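Local coordinates for protein CbsA (Xanthomonas oryzae pv. oryzae, PDB 5XYH) that probably hydrolyses cellulose as a family 6 exoglucanase, releasing cellobiose from chain ends and so helping this rice pathogen to degrade plant cell walls, at residues G71-A76 with L139-I144. Residues are numbered along the deposited sequence; the frame is centred on the assembly and turned at random.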
# COMPACT_ATOMS: atom_id res chain seq x y z
N GLY A 71 13.52 18.09 2.69
CA GLY A 71 14.75 17.31 2.74
C GLY A 71 14.72 16.12 1.79
O GLY A 71 15.73 15.80 1.13
N HIS A 72 13.58 15.44 1.71
CA HIS A 72 13.41 14.36 0.75
C HIS A 72 13.57 14.87 -0.67
O HIS A 72 14.25 14.25 -1.49
CB HIS A 72 12.04 13.71 0.90
CG HIS A 72 11.89 12.87 2.12
ND1 HIS A 72 12.65 11.74 2.34
CD2 HIS A 72 11.05 12.97 3.17
CE1 HIS A 72 12.28 11.18 3.48
NE2 HIS A 72 11.31 11.91 4.00
N LEU A 73 12.93 15.99 -0.97
CA LEU A 73 12.97 16.51 -2.34
C LEU A 73 14.36 17.00 -2.70
O LEU A 73 14.79 16.87 -3.86
CB LEU A 73 11.95 17.63 -2.49
CG LEU A 73 10.49 17.19 -2.31
CD1 LEU A 73 9.58 18.39 -2.10
CD2 LEU A 73 10.04 16.37 -3.52
N ASN A 74 15.08 17.56 -1.72
CA ASN A 74 16.47 17.93 -1.92
C ASN A 74 17.34 16.71 -2.17
O ASN A 74 18.19 16.72 -3.07
CB ASN A 74 16.99 18.72 -0.72
CG ASN A 74 16.36 20.09 -0.62
OD1 ASN A 74 15.81 20.59 -1.59
ND2 ASN A 74 16.44 20.70 0.57
N ALA A 75 17.17 15.66 -1.37
CA ALA A 75 17.96 14.45 -1.60
C ALA A 75 17.66 13.87 -2.98
O ALA A 75 18.58 13.39 -3.67
CB ALA A 75 17.69 13.41 -0.51
N ALA A 76 16.40 13.92 -3.40
CA ALA A 76 16.03 13.38 -4.70
C ALA A 76 16.76 14.11 -5.81
O ALA A 76 17.21 13.49 -6.78
CB ALA A 76 14.51 13.48 -4.89
N LEU A 139 11.84 16.90 -10.92
CA LEU A 139 11.42 15.66 -10.26
C LEU A 139 10.01 15.29 -10.70
O LEU A 139 9.16 16.16 -10.91
CB LEU A 139 11.45 15.84 -8.74
CG LEU A 139 12.73 16.34 -8.06
CD1 LEU A 139 12.49 16.62 -6.60
CD2 LEU A 139 13.86 15.34 -8.21
N ARG A 140 9.76 13.99 -10.81
CA ARG A 140 8.41 13.46 -11.01
C ARG A 140 7.91 12.95 -9.66
O ARG A 140 8.48 12.02 -9.08
CB ARG A 140 8.41 12.34 -12.04
CG ARG A 140 8.73 12.81 -13.44
CD ARG A 140 8.64 11.66 -14.44
NE ARG A 140 9.02 12.12 -15.77
CZ ARG A 140 9.31 11.31 -16.79
NH1 ARG A 140 9.28 9.99 -16.63
NH2 ARG A 140 9.64 11.83 -17.96
N ILE A 141 6.87 13.59 -9.14
CA ILE A 141 6.30 13.23 -7.84
C ILE A 141 5.17 12.24 -8.10
O ILE A 141 4.26 12.53 -8.87
CB ILE A 141 5.80 14.47 -7.09
CG1 ILE A 141 6.87 15.58 -7.11
CG2 ILE A 141 5.43 14.12 -5.65
CD1 ILE A 141 8.18 15.16 -6.45
N VAL A 142 5.24 11.06 -7.47
CA VAL A 142 4.24 10.01 -7.67
C VAL A 142 3.55 9.78 -6.34
O VAL A 142 4.17 9.28 -5.39
CB VAL A 142 4.85 8.71 -8.20
CG1 VAL A 142 3.75 7.64 -8.34
CG2 VAL A 142 5.55 8.93 -9.54
N ASN A 143 2.26 10.11 -6.28
CA ASN A 143 1.49 10.06 -5.04
C ASN A 143 0.63 8.79 -4.97
O ASN A 143 -0.10 8.47 -5.91
CB ASN A 143 0.58 11.28 -4.95
CG ASN A 143 1.34 12.55 -4.69
OD1 ASN A 143 2.34 12.57 -3.96
ND2 ASN A 143 0.88 13.65 -5.29
N ILE A 144 0.72 8.09 -3.84
CA ILE A 144 -0.28 7.12 -3.44
C ILE A 144 -1.35 7.88 -2.66
O ILE A 144 -1.08 8.39 -1.57
CB ILE A 144 0.32 5.98 -2.61
CG1 ILE A 144 1.33 5.21 -3.47
CG2 ILE A 144 -0.79 5.06 -2.08
CD1 ILE A 144 2.12 4.14 -2.73
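Leu139 sends its forked end against one turn of helix 69-79, and its two methyl groups largely favour different residues. CD1 lies against Leu73, 3.6 Å from the carbonyl oxygen Leu73 O and 3.9 Å from the methyl Leu73 CD2, and is also 4.1 Å from Ala76 CB; CD2 meets the methyl of Ala76 (Leu139 CD2 to Ala76 CB, 3.9 Å). Ala76 points its short side chain directly at segment 139-144, and the leucine fork lies against that methyl. The CA atoms of Ala76 and Leu139, the nearest such pair across the contact, are 7.6 Å apart. In Leu139, CG stands anti to the carbonyl carbon (chi1 -54°); chi2 (172°) extends the chain to CD1, which reaches Leu73, while CD2 branches off toward Ala76.

Leu73 leaves the helix obliquely to segment 139-144, yet its end bends nearer. Its CD2 methyl meets both Leu139 CD1 and the tip of Ile141, the latter at 3.7 Å from Ile141 CD1. The two leucine side chains are inclined to one another, whereas Leu73 and Ile141 cross at about a right angle and meet through these two methyls. In Ile141 a folded second torsion (chi2 -60°) turns CD1 out to this point.

The four touching residues are buried and no hydrogen bond links the segments, so the contact rests on van der Waals packing of methyl groups, one of which also rests against the carbonyl oxygen of Leu73. It joins helix 69-79 to segment 139-144, which runs into strand 140-145 in the parallel part of the sheet, within the distorted alpha/beta barrel characteristic of family 6. The neighbouring parallel strand 86-92 adds Val88 against Ala76, Ile86 against Leu139 and Leu90 against Ile141, while Leu131 of helix 113-131 packs on both Leu73 and Ile141.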